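Local coordinates for receptor-type adenylate cyclase GRESAG 4.1 (Trypanosoma brucei, PDB 1FX2), which converts ATP to cyclic AMP and diphosphate through this magnesium-dependent class III cyclase catalytic domain, and could act as a receptor for an unknown ligand, at residues Arg100-Glu104 and Pro115-His119; Val136-Thr140 and Val176-Ala182; Ile194-Gly200 and Lys212-Asn217. All blocks are in the same frame, centred on the assembly; numbering follows the deposited sequence.

How the contacts relate
The three contacts follow one another along the chain, and none nests in or crosses another. Contact 1 comes first and is the most local: after ten intervening residues, the loop 115-119 folds back on helix 94-109. Contact 2 closes a longer excursion, in which the chain leaves strand 134-141, runs through helix 159-169 and returns as strand 176-179 alongside it. Contact 3 then pairs the two arms of a hairpin, strands 196-202 and 211-216. Contacts 2 and 3 share the main sheet, where V176 and M178 bond through their backbones to L216 and Y214; contact 1 stands apart, its centre about 23 Å from that of contact 3.

Contact 1: residues Arg100-Glu104 and Pro115-His119; sequences REFEE and PPTAH
E103 reaches from helix 94-109 into the bend of the loop at P115-A118, and its side chain crosses that of T117 at about a right angle. Its CG lies beside the backbone N (chi1 -64°) and the chain is extended beyond it, which carries the acid off the helix to the turn. E103 OE1 takes two backbone donors: T117 N at 2.8 Å, on the syn side and close to the carboxylate plane, and A118 N at 2.9 Å, from above that plane. The other oxygen, E103 OE2, accepts from T117 OG1 at 2.7 Å, also syn but 33° out of plane. P115 and P116 pack beside the acid, CD of P116 lying 3.4 Å from E103 OE1.

A118 points its methyl at the helix, where CB sits 3.5 Å from R100 O and 3.7 Å from E104 CG. R100 crosses T117 at about a right angle with its aliphatic part; its guanidinium is paired chiefly with D97, while a water that accepts from R100 NH1 probably bonds to T117 O as well. Farther along, H119 brings CE1 within 3.8 Å of E104 CG.

R133 forms a salt bridge with E103 OE2 and a hydrogen bond with T117 OG1. Three loop donors and one arginine thus hold a buried carboxylate, an environment that would probably favour its charged form and fix its rotation.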
ATOM      1  N   ARG A 100     -11.498  -7.731 -25.864  1.00  8.70           N
ATOM      2  CA  ARG A 100     -11.008  -9.103 -25.849  1.00  7.88           C
ATOM      3  C   ARG A 100      -9.939  -9.342 -26.926  1.00 11.49           C
ATOM      4  O   ARG A 100      -8.929  -9.943 -26.605  1.00  9.98           O
ATOM      5  CB  ARG A 100     -12.178 -10.065 -25.929  1.00  9.66           C
ATOM      6  CG  ARG A 100     -12.977 -10.033 -24.641  1.00 10.71           C
ATOM      7  CD  ARG A 100     -14.079 -11.046 -24.621  1.00 13.75           C
ATOM      8  NE  ARG A 100     -15.166 -10.591 -25.506  1.00 18.15           N
ATOM      9  CZ  ARG A 100     -16.444 -10.860 -25.356  1.00 18.28           C
ATOM     10  NH1 ARG A 100     -16.855 -11.686 -24.390  1.00 23.00           N
ATOM     11  NH2 ARG A 100     -17.295 -10.303 -26.201  1.00 17.90           N
ATOM     12  N   GLU A 101     -10.179  -8.826 -28.141  0.50  9.80           N
ATOM     13  CA  GLU A 101      -9.164  -8.997 -29.200  0.50  8.59           C
ATOM     14  C   GLU A 101      -7.880  -8.321 -28.798  1.00 11.41           C
ATOM     15  O   GLU A 101      -6.767  -8.830 -29.069  1.00 11.61           O
ATOM     16  CB  GLU A 101      -9.721  -8.441 -30.510  0.50 10.17           C
ATOM     17  CG  GLU A 101     -10.786  -9.252 -31.145  0.50  7.93           C
ATOM     18  CD  GLU A 101     -11.655  -8.477 -32.172  1.00 34.67           C
ATOM     19  OE1 GLU A 101     -11.282  -7.324 -32.531  1.00 39.96           O
ATOM     20  OE2 GLU A 101     -12.725  -9.014 -32.624  1.00 38.03           O
ATOM     21  N   PHE A 102      -7.968  -7.117 -28.223  1.00  9.21           N
ATOM     22  CA  PHE A 102      -6.751  -6.434 -27.803  1.00  9.49           C
ATOM     23  C   PHE A 102      -5.982  -7.317 -26.812  1.00 12.05           C
ATOM     24  O   PHE A 102      -4.742  -7.405 -26.870  1.00 11.33           O
ATOM     25  CB  PHE A 102      -6.982  -5.067 -27.107  1.00 10.14           C
ATOM     26  CG  PHE A 102      -7.765  -4.064 -27.900  1.00 10.61           C
ATOM     27  CD1 PHE A 102      -8.606  -3.156 -27.250  1.00 11.86           C
ATOM     28  CD2 PHE A 102      -7.625  -3.976 -29.280  1.00 14.01           C
ATOM     29  CE1 PHE A 102      -9.298  -2.178 -27.931  1.00 12.20           C
ATOM     30  CE2 PHE A 102      -8.333  -2.968 -30.034  1.00 13.77           C
ATOM     31  CZ  PHE A 102      -9.165  -2.088 -29.321  1.00 15.38           C
ATOM     32  N   GLU A 103      -6.678  -7.960 -25.858  1.00 10.47           N
ATOM     33  CA  GLU A 103      -5.921  -8.793 -24.914  1.00 10.56           C
ATOM     34  C   GLU A 103      -5.207  -9.958 -25.589  1.00 12.84           C
ATOM     35  O   GLU A 103      -4.063 -10.294 -25.269  1.00 12.50           O
ATOM     36  CB  GLU A 103      -6.898  -9.378 -23.863  1.00 10.41           C
ATOM     37  CG  GLU A 103      -7.595  -8.378 -22.970  1.00  8.35           C
ATOM     38  CD  GLU A 103      -8.489  -9.078 -21.982  1.00  7.94           C
ATOM     39  OE1 GLU A 103      -8.432 -10.338 -21.876  1.00  9.88           O
ATOM     40  OE2 GLU A 103      -9.283  -8.343 -21.384  1.00 10.17           O
ATOM     41  N   GLU A 104      -5.913 -10.584 -26.509  1.00  9.77           N
ATOM     42  CA  GLU A 104      -5.324 -11.744 -27.222  1.00 11.28           C
ATOM     43  C   GLU A 104      -4.077 -11.289 -27.993  1.00 15.95           C
ATOM     44  O   GLU A 104      -2.991 -11.919 -27.887  1.00 16.48           O
ATOM     45  CB  GLU A 104      -6.324 -12.282 -28.201  1.00 12.86           C
ATOM     46  CG  GLU A 104      -7.447 -13.003 -27.512  1.00 21.29           C
ATOM     47  CD  GLU A 104      -8.564 -13.490 -28.440  1.00 37.05           C
ATOM     48  OE1 GLU A 104      -8.302 -14.401 -29.235  1.00 38.70           O
ATOM     49  OE2 GLU A 104      -9.711 -12.948 -28.367  1.00 44.69           O
ATOM     50  N   PRO A 115      -4.310 -13.133 -21.187  1.00 11.13           N
ATOM     51  CA  PRO A 115      -5.544 -12.356 -21.263  1.00 11.32           C
ATOM     52  C   PRO A 115      -6.392 -12.590 -20.022  1.00 10.07           C
ATOM     53  O   PRO A 115      -6.762 -13.720 -19.712  1.00 10.13           O
ATOM     54  CB  PRO A 115      -6.260 -12.984 -22.475  1.00  9.90           C
ATOM     55  CG  PRO A 115      -5.057 -13.379 -23.434  1.00 10.89           C
ATOM     56  CD  PRO A 115      -4.165 -14.015 -22.369  1.00 15.27           C
ATOM     57  N   PRO A 116      -6.796 -11.503 -19.309  1.00  8.48           N
ATOM     58  CA  PRO A 116      -7.626 -11.731 -18.132  1.00  6.36           C
ATOM     59  C   PRO A 116      -9.068 -12.090 -18.534  1.00  7.43           C
ATOM     60  O   PRO A 116      -9.731 -12.818 -17.783  1.00  9.31           O
ATOM     61  CB  PRO A 116      -7.673 -10.319 -17.443  1.00  9.54           C
ATOM     62  CG  PRO A 116      -6.355  -9.706 -17.891  1.00 18.48           C
ATOM     63  CD  PRO A 116      -6.214 -10.144 -19.357  1.00 10.18           C
ATOM     64  N   THR A 117      -9.602 -11.593 -19.645  1.00  7.96           N
ATOM     65  CA  THR A 117     -10.997 -11.803 -19.946  1.00  8.79           C
ATOM     66  C   THR A 117     -11.341 -12.439 -21.282  1.00  8.05           C
ATOM     67  O   THR A 117     -12.438 -12.995 -21.447  1.00  9.19           O
ATOM     68  CB  THR A 117     -11.830 -10.443 -19.932  1.00  6.13           C
ATOM     69  OG1 THR A 117     -11.612  -9.714 -21.157  1.00  6.83           O
ATOM     70  CG2 THR A 117     -11.407  -9.575 -18.740  1.00  9.71           C
ATOM     71  N   ALA A 118     -10.359 -12.446 -22.202  1.00  7.38           N
ATOM     72  CA  ALA A 118     -10.711 -12.863 -23.548  1.00  9.04           C
ATOM     73  C   ALA A 118     -11.155 -14.260 -23.686  1.00 10.41           C
ATOM     74  O   ALA A 118     -11.911 -14.542 -24.665  1.00 13.76           O
ATOM     75  CB  ALA A 118      -9.468 -12.646 -24.484  1.00 11.14           C
ATOM     76  N   HIS A 119     -10.748 -15.100 -22.746  1.00  9.87           N
ATOM     77  CA  HIS A 119     -11.126 -16.522 -22.948  1.00 14.24           C
ATOM     78  C   HIS A 119     -12.184 -16.978 -21.944  1.00 11.81           C
ATOM     79  O   HIS A 119     -12.423 -18.178 -21.784  1.00 11.69           O
ATOM     80  CB  HIS A 119      -9.884 -17.425 -22.905  1.00 15.13           C
ATOM     81  CG  HIS A 119      -8.793 -17.053 -23.886  1.00 11.92           C
ATOM     82  ND1 HIS A 119      -9.018 -16.718 -25.192  1.00 16.67           N
ATOM     83  CD2 HIS A 119      -7.472 -16.923 -23.663  1.00 14.93           C
ATOM     84  CE1 HIS A 119      -7.855 -16.399 -25.754  1.00 15.11           C
ATOM     85  NE2 HIS A 119      -6.910 -16.515 -24.843  1.00 16.28           N
TER
HETATM   86  O   HOH W   1     -14.880 -13.786 -23.225  1.00 16.66           O

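Contact 2: residues Val136-Thr140 and Val176-Ala182; sequences VGIHT and VLMTHAA
V136-I138 and V176-M178 pair as parallel neighbours in the central sheet of the class III cyclase catalytic domain, the two ends of a crossover that passes through helix 159-169. The strand axes approach to 4.7 Å at an angle of 17°.

Backbone bonds set the register. V136 O accepts from L177 N at 2.9 Å, I138 N gives to L177 O at 2.8 Å, and I138 O takes T179 N. CA-H...O contacts accompany this ladder, among them G137 CA to L177 O.

Apolar packing occupies the face carrying V136, I138, V176 and M178, where helix 71-87 packs A78 and Q82 on V136, I138 and V176. The valines lie side by side, V136 CB 3.8 Å from V176 CG2. I138 places CG1 beside its backbone N (chi1 -57°) and, extended from there, brings I138 CD1 to 3.9 Å from V176 CG1; it also touches M178 CG in the modelled conformer. Its other branch, CG2, turns to the A182 methyl. T140 OG1, bonded to T14, rests against A182 CA and CB. The predicted magnesium ligand D19 lies about 8 Å from V136, side chain to side chain.

Polar side chains meet where strand 176-179 gives way to helix 180-184. T179 is the N-cap: its OG1 accepts from A182 N at 3.1 Å and shares a nearly straight hydrogen bond of 2.8 Å with H139 ND1, at the ring edge and in its plane.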
ATOM      1  N   VAL A 136      -9.732   4.176 -13.023  1.00  6.33           N
ATOM      2  CA  VAL A 136      -9.964   5.239 -12.034  1.00  6.49           C
ATOM      3  C   VAL A 136      -8.813   5.283 -11.040  1.00  6.68           C
ATOM      4  O   VAL A 136      -8.327   4.195 -10.590  1.00  7.68           O
ATOM      5  CB  VAL A 136     -11.262   4.894 -11.233  1.00  6.73           C
ATOM      6  CG1 VAL A 136     -11.617   6.003 -10.222  1.00  9.00           C
ATOM      7  CG2 VAL A 136     -12.482   4.721 -12.207  1.00  8.12           C
ATOM      8  N   GLY A 137      -8.420   6.516 -10.702  1.00  5.74           N
ATOM      9  CA  GLY A 137      -7.398   6.668  -9.623  1.00  6.31           C
ATOM     10  C   GLY A 137      -7.962   7.657  -8.597  1.00  7.77           C
ATOM     11  O   GLY A 137      -8.585   8.682  -8.979  1.00  8.33           O
ATOM     12  N   ILE A 138      -7.623   7.411  -7.333  1.00  7.87           N
ATOM     13  CA  ILE A 138      -8.121   8.236  -6.242  1.00  8.18           C
ATOM     14  C   ILE A 138      -6.982   8.561  -5.284  1.00  7.72           C
ATOM     15  O   ILE A 138      -6.166   7.659  -4.981  1.00  9.10           O
ATOM     16  CB  ILE A 138      -9.199   7.490  -5.386  1.00  8.23           C
ATOM     17  CG1 ILE A 138     -10.364   7.038  -6.280  1.00  9.26           C
ATOM     18  CG2 ILE A 138      -9.749   8.455  -4.276  1.00 11.00           C
ATOM     19  CD1 ILE A 138     -11.351   6.176  -5.518  1.00  9.43           C
ATOM     20  N   HIS A 139      -6.831   9.858  -4.961  1.00  8.88           N
ATOM     21  CA  HIS A 139      -5.784  10.195  -3.955  1.00  7.61           C
ATOM     22  C   HIS A 139      -6.389  11.310  -3.121  1.00  8.44           C
ATOM     23  O   HIS A 139      -7.248  12.068  -3.556  1.00  9.30           O
ATOM     24  CB  HIS A 139      -4.507  10.699  -4.691  1.00  8.65           C
ATOM     25  CG  HIS A 139      -3.460  11.247  -3.782  1.00  8.53           C
ATOM     26  ND1 HIS A 139      -2.918  10.550  -2.707  1.00  8.92           N
ATOM     27  CD2 HIS A 139      -2.889  12.478  -3.795  1.00 11.69           C
ATOM     28  CE1 HIS A 139      -2.046  11.346  -2.106  1.00 10.48           C
ATOM     29  NE2 HIS A 139      -1.996  12.505  -2.737  1.00  9.91           N
ATOM     30  N   THR A 140      -5.867  11.469  -1.898  1.00  8.22           N
ATOM     31  CA  THR A 140      -6.364  12.508  -0.961  1.00  8.64           C
ATOM     32  C   THR A 140      -5.170  13.271  -0.458  1.00  8.84           C
ATOM     33  O   THR A 140      -4.172  12.648  -0.095  1.00 11.24           O
ATOM     34  CB  THR A 140      -7.032  11.876   0.245  1.00  9.57           C
ATOM     35  OG1 THR A 140      -8.174  11.132  -0.217  1.00 10.03           O
ATOM     36  CG2 THR A 140      -7.473  12.995   1.229  1.00  9.93           C
ATOM     37  N   VAL A 176      -9.984   0.228 -10.112  1.00  7.04           N
ATOM     38  CA  VAL A 176      -9.946   1.464  -9.319  1.00  6.36           C
ATOM     39  C   VAL A 176      -8.778   1.344  -8.354  1.00  6.16           C
ATOM     40  O   VAL A 176      -8.684   0.382  -7.572  1.00  7.43           O
ATOM     41  CB  VAL A 176     -11.247   1.622  -8.464  1.00  7.62           C
ATOM     42  CG1 VAL A 176     -11.140   2.913  -7.577  1.00  7.98           C
ATOM     43  CG2 VAL A 176     -12.491   1.731  -9.445  1.00  9.20           C
ATOM     44  N   LEU A 177      -7.815   2.277  -8.479  1.00  7.43           N
ATOM     45  CA  LEU A 177      -6.681   2.326  -7.550  1.00  6.75           C
ATOM     46  C   LEU A 177      -6.804   3.514  -6.633  1.00  6.72           C
ATOM     47  O   LEU A 177      -7.256   4.608  -7.044  1.00  7.92           O
ATOM     48  CB  LEU A 177      -5.381   2.535  -8.351  1.00  6.39           C
ATOM     49  CG  LEU A 177      -5.076   1.350  -9.306  1.00  9.03           C
ATOM     50  CD1 LEU A 177      -3.708   1.657 -10.051  1.00 10.04           C
ATOM     51  CD2 LEU A 177      -5.012  -0.023  -8.622  1.00 10.50           C
ATOM     52  N   MET A 178      -6.426   3.303  -5.386  0.50  8.30           N
ATOM     53  CA  MET A 178      -6.404   4.368  -4.390  0.50  8.82           C
ATOM     54  C   MET A 178      -4.998   4.397  -3.801  0.50  8.71           C
ATOM     55  O   MET A 178      -4.404   3.328  -3.525  0.50  8.91           O
ATOM     56  CB  MET A 178      -7.391   4.074  -3.235  0.50 15.78           C
ATOM     57  CG  MET A 178      -8.899   3.813  -3.558  0.50 19.42           C
ATOM     58  SD  MET A 178      -9.745   3.091  -2.064  0.50 18.71           S
ATOM     59  CE  MET A 178      -8.832   3.795  -1.095  0.50  4.82           C
ATOM     60  N   THR A 179      -4.474   5.578  -3.537  1.00  8.41           N
ATOM     61  CA  THR A 179      -3.182   5.604  -2.835  1.00  7.82           C
ATOM     62  C   THR A 179      -3.425   5.242  -1.376  1.00  9.11           C
ATOM     63  O   THR A 179      -4.551   5.318  -0.860  1.00  8.89           O
ATOM     64  CB  THR A 179      -2.585   7.052  -2.853  1.00  7.33           C
ATOM     65  OG1 THR A 179      -3.587   7.917  -2.246  1.00  8.24           O
ATOM     66  CG2 THR A 179      -2.353   7.501  -4.323  1.00  8.53           C
ATOM     67  N   HIS A 180      -2.359   4.923  -0.682  1.00 10.68           N
ATOM     68  CA  HIS A 180      -2.522   4.693   0.745  1.00  9.08           C
ATOM     69  C   HIS A 180      -3.046   5.928   1.430  1.00  8.90           C
ATOM     70  O   HIS A 180      -3.767   5.807   2.397  1.00 10.11           O
ATOM     71  CB  HIS A 180      -1.159   4.263   1.336  1.00 12.06           C
ATOM     72  CG  HIS A 180      -1.234   3.904   2.792  1.00 13.01           C
ATOM     73  ND1 HIS A 180      -0.864   4.737   3.820  1.00 18.53           N
ATOM     74  CD2 HIS A 180      -1.706   2.769   3.360  1.00 14.37           C
ATOM     75  CE1 HIS A 180      -1.108   4.120   4.974  1.00 14.02           C
ATOM     76  NE2 HIS A 180      -1.611   2.931   4.711  1.00 12.91           N
ATOM     77  N   ALA A 181      -2.671   7.128   1.002  1.00  7.98           N
ATOM     78  CA  ALA A 181      -3.187   8.325   1.594  1.00  8.92           C
ATOM     79  C   ALA A 181      -4.659   8.412   1.578  1.00  9.69           C
ATOM     80  O   ALA A 181      -5.315   8.702   2.565  1.00 14.26           O
ATOM     81  CB  ALA A 181      -2.539   9.585   0.954  1.00 10.82           C
ATOM     82  N   ALA A 182      -5.258   8.032   0.400  1.00  8.79           N
ATOM     83  CA  ALA A 182      -6.699   8.056   0.354  1.00  9.31           C
ATOM     84  C   ALA A 182      -7.281   6.970   1.263  1.00  9.51           C
ATOM     85  O   ALA A 182      -8.300   7.196   1.920  1.00 11.18           O
ATOM     86  CB  ALA A 182      -7.162   7.804  -1.101  1.00  8.88           C
TER

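Contact 3: residues Ile194-Gly200 and Lys212-Asn217; sequences IDVTALG and KMYQLN
Q215, N217 and L199 bury the most surface where strands 196-202 and 211-216 pair as an antiparallel hairpin. Q215 sits opposite T197 in a hydrogen-bonded pair: Q215 N gives to T197 O at 2.8 Å, and T197 N returns a bond to Q215 O. The glutamine CG stands anti to its backbone N (chi1 169°), and the extended chain runs out over the face shared with T197. Q215 CB rests 3.9 Å from L199 CD1, the leucine crossing the glutamine obliquely with both methyls near NE2. L199 N bonds to M213 O.

N217 continues the ladder: N217 N gives to D195 O at 2.8 Å, while a water joins N217 O to D195 N. Its amide is held at both ends. N217 OD1 accepts from T197 OG1 at 2.8 Å, in the carbonyl plane and on a lone pair. N217 ND2 gives to Q215 OE1 at 2.9 Å, again on an in-plane lone pair. These two bonds fix which way round the amide lies. The D195 carboxylate crosses nearby, its plane 76° from the amide; OD1 of D195 and OD1 of N217, both acceptors, come within 3.0 Å without bonding.

V196, A198, Y214 and L216 occupy the other face. The Y214 ring receives V196 CG2 and the A198 methyl, CB of the latter 3.8 Å from CE2, and L216 CD1 meets I194 CB.

The hairpin forms the end of the main sheet within the chain: strand 211-216 bonds on to strand 176-179, and strand 196-202 is outermost. Helix 71-87 packs on I194 and L216 and helix 180-184 on V196, while the second subunit reaches A198 and Y214 and accepts a hydrogen bond from K212 NZ at its own N217 O.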
ATOM      1  N   ILE A 194     -15.518  -1.426   2.790  1.00 12.69           N
ATOM      2  CA  ILE A 194     -14.966  -1.626   1.457  1.00 12.64           C
ATOM      3  C   ILE A 194     -14.030  -2.822   1.521  1.00 13.85           C
ATOM      4  O   ILE A 194     -13.559  -3.205   2.603  1.00 13.56           O
ATOM      5  CB  ILE A 194     -14.248  -0.407   0.888  1.00 13.55           C
ATOM      6  CG1 ILE A 194     -13.139   0.053   1.817  1.00 12.09           C
ATOM      7  CG2 ILE A 194     -15.249   0.719   0.627  1.00 15.38           C
ATOM      8  CD1 ILE A 194     -12.291   1.101   1.216  1.00 12.92           C
ATOM      9  N   ASP A 195     -13.646  -3.306   0.338  1.00 13.17           N
ATOM     10  CA  ASP A 195     -12.831  -4.436   0.093  1.00 13.16           C
ATOM     11  C   ASP A 195     -11.645  -3.985  -0.778  1.00 12.99           C
ATOM     12  O   ASP A 195     -11.900  -3.566  -1.912  1.00 13.22           O
ATOM     13  CB  ASP A 195     -13.753  -5.396  -0.727  1.00 19.75           C
ATOM     14  CG  ASP A 195     -13.134  -6.741  -1.078  1.00 19.20           C
ATOM     15  OD1 ASP A 195     -11.891  -6.971  -1.108  1.00 20.42           O
ATOM     16  OD2 ASP A 195     -13.960  -7.600  -1.508  1.00 27.35           O
ATOM     17  N   VAL A 196     -10.450  -3.935  -0.205  1.00 13.05           N
ATOM     18  CA  VAL A 196      -9.231  -3.578  -0.979  1.00 11.82           C
ATOM     19  C   VAL A 196      -8.200  -4.708  -1.052  1.00 15.53           C
ATOM     20  O   VAL A 196      -8.136  -5.595  -0.172  1.00 18.32           O
ATOM     21  CB  VAL A 196      -8.538  -2.292  -0.471  1.00 13.07           C
ATOM     22  CG1 VAL A 196      -9.509  -1.084  -0.506  1.00 19.23           C
ATOM     23  CG2 VAL A 196      -7.919  -2.507   0.924  1.00 15.62           C
ATOM     24  N   THR A 197      -7.376  -4.664  -2.082  1.00 11.73           N
ATOM     25  CA  THR A 197      -6.259  -5.594  -2.243  1.00 11.77           C
ATOM     26  C   THR A 197      -5.001  -4.755  -2.367  1.00 13.33           C
ATOM     27  O   THR A 197      -4.933  -3.811  -3.198  1.00 12.42           O
ATOM     28  CB  THR A 197      -6.417  -6.391  -3.480  1.00 12.34           C
ATOM     29  OG1 THR A 197      -7.600  -7.201  -3.333  1.00 14.91           O
ATOM     30  CG2 THR A 197      -5.144  -7.292  -3.701  1.00 16.20           C
ATOM     31  N   ALA A 198      -4.025  -4.961  -1.461  1.00 13.63           N
ATOM     32  CA  ALA A 198      -2.769  -4.242  -1.576  1.00 12.82           C
ATOM     33  C   ALA A 198      -1.995  -4.635  -2.804  1.00 13.93           C
ATOM     34  O   ALA A 198      -1.816  -5.816  -3.078  1.00 15.60           O
ATOM     35  CB  ALA A 198      -1.854  -4.529  -0.321  1.00 14.91           C
ATOM     36  N   LEU A 199      -1.459  -3.635  -3.505  1.00 15.07           N
ATOM     37  CA  LEU A 199      -0.666  -3.913  -4.655  1.00 14.90           C
ATOM     38  C   LEU A 199       0.810  -3.514  -4.377  1.00 19.46           C
ATOM     39  O   LEU A 199       1.598  -3.557  -5.309  1.00 30.47           O
ATOM     40  CB  LEU A 199      -1.249  -3.191  -5.912  1.00 20.52           C
ATOM     41  CG  LEU A 199      -2.697  -3.592  -6.343  1.00 18.33           C
ATOM     42  CD1 LEU A 199      -3.123  -2.861  -7.620  1.00 21.58           C
ATOM     43  CD2 LEU A 199      -2.913  -5.044  -6.586  1.00 16.62           C
ATOM     44  N   GLY A 200       1.184  -3.194  -3.146  1.00 20.74           N
ATOM     45  CA  GLY A 200       2.600  -2.854  -2.823  1.00 32.08           C
ATOM     46  C   GLY A 200       2.974  -1.380  -2.986  1.00 38.42           C
ATOM     47  O   GLY A 200       2.227  -0.500  -2.542  1.00 35.19           O
ATOM     48  N   LYS A 212       2.399   3.524  -2.506  1.00 16.24           N
ATOM     49  CA  LYS A 212       1.758   2.257  -2.129  1.00 17.52           C
ATOM     50  C   LYS A 212       0.297   2.367  -2.655  1.00 15.03           C
ATOM     51  O   LYS A 212      -0.383   3.346  -2.270  1.00 17.61           O
ATOM     52  CB  LYS A 212       1.771   2.118  -0.606  1.00 30.27           C
ATOM     53  CG  LYS A 212       3.111   1.647  -0.020  1.00 38.26           C
ATOM     54  CD  LYS A 212       4.011   2.807   0.443  1.00 41.23           C
ATOM     55  CE  LYS A 212       5.452   2.323   0.703  1.00 24.27           C
ATOM     56  NZ  LYS A 212       6.264   3.482   1.218  1.00 36.26           N
ATOM     57  N   MET A 213      -0.083   1.424  -3.511  1.00 16.99           N
ATOM     58  CA  MET A 213      -1.374   1.385  -4.181  1.00 18.23           C
ATOM     59  C   MET A 213      -2.279   0.334  -3.625  1.00 14.36           C
ATOM     60  O   MET A 213      -1.821  -0.756  -3.227  1.00 14.20           O
ATOM     61  CB  MET A 213      -1.216   1.046  -5.661  1.00 20.97           C
ATOM     62  CG  MET A 213      -0.500   1.992  -6.444  1.00 30.73           C
ATOM     63  SD  MET A 213      -1.427   3.518  -6.406  1.00 21.18           S
ATOM     64  CE  MET A 213      -0.169   4.409  -7.369  1.00 21.04           C
ATOM     65  N   TYR A 214      -3.579   0.642  -3.580  1.00  9.98           N
ATOM     66  CA  TYR A 214      -4.571  -0.285  -3.158  1.00 11.16           C
ATOM     67  C   TYR A 214      -5.612  -0.396  -4.259  1.00 10.84           C
ATOM     68  O   TYR A 214      -6.102   0.621  -4.748  1.00 14.21           O
ATOM     69  CB  TYR A 214      -5.222   0.207  -1.853  1.00 10.73           C
ATOM     70  CG  TYR A 214      -4.303   0.054  -0.679  1.00 11.65           C
ATOM     71  CD1 TYR A 214      -3.262   0.961  -0.484  1.00 13.16           C
ATOM     72  CD2 TYR A 214      -4.352  -1.096   0.091  1.00 12.31           C
ATOM     73  CE1 TYR A 214      -2.262   0.690   0.451  1.00 14.07           C
ATOM     74  CE2 TYR A 214      -3.361  -1.347   1.054  1.00 12.06           C
ATOM     75  CZ  TYR A 214      -2.349  -0.439   1.169  1.00 12.45           C
ATOM     76  OH  TYR A 214      -1.371  -0.719   2.138  1.00 16.93           O
ATOM     77  N   GLN A 215      -5.982  -1.619  -4.565  1.00  8.97           N
ATOM     78  CA  GLN A 215      -7.040  -1.868  -5.552  1.00  8.38           C
ATOM     79  C   GLN A 215      -8.335  -1.915  -4.798  1.00  8.60           C
ATOM     80  O   GLN A 215      -8.507  -2.753  -3.883  1.00 10.46           O
ATOM     81  CB  GLN A 215      -6.715  -3.188  -6.239  1.00  9.02           C
ATOM     82  CG  GLN A 215      -7.877  -3.721  -7.110  1.00  8.48           C
ATOM     83  CD  GLN A 215      -7.502  -5.030  -7.724  1.00  8.32           C
ATOM     84  OE1 GLN A 215      -8.029  -6.131  -7.333  1.00 14.54           O
ATOM     85  NE2 GLN A 215      -6.507  -5.001  -8.544  1.00  5.67           N
ATOM     86  N   LEU A 216      -9.286  -1.086  -5.218  1.00  8.22           N
ATOM     87  CA  LEU A 216     -10.649  -1.158  -4.619  1.00  7.11           C
ATOM     88  C   LEU A 216     -11.406  -2.200  -5.341  1.00 10.13           C
ATOM     89  O   LEU A 216     -11.678  -2.038  -6.565  1.00  9.84           O
ATOM     90  CB  LEU A 216     -11.331   0.254  -4.741  1.00  9.09           C
ATOM     91  CG  LEU A 216     -12.800   0.274  -4.283  1.00  8.14           C
ATOM     92  CD1 LEU A 216     -12.775   0.264  -2.730  1.00 11.80           C
ATOM     93  CD2 LEU A 216     -13.367   1.616  -4.679  1.00 13.22           C
ATOM     94  N   ASN A 217     -11.922  -3.205  -4.639  1.00  9.48           N
ATOM     95  CA  ASN A 217     -12.610  -4.275  -5.333  1.00  8.98           C
ATOM     96  C   ASN A 217     -14.062  -3.802  -5.401  1.00 12.60           C
ATOM     97  O   ASN A 217     -14.683  -3.539  -4.376  1.00 20.40           O
ATOM     98  CB  ASN A 217     -12.400  -5.568  -4.540  1.00 11.22           C
ATOM     99  CG  ASN A 217     -10.934  -6.009  -4.547  1.00 11.24           C
ATOM    100  OD1 ASN A 217     -10.273  -6.277  -3.477  1.00 14.88           O
ATOM    101  ND2 ASN A 217     -10.371  -6.016  -5.702  1.00  9.41           N
TER
HETATM  102  O   HOH W   2     -15.343  -2.489  -2.019  1.00 17.79           O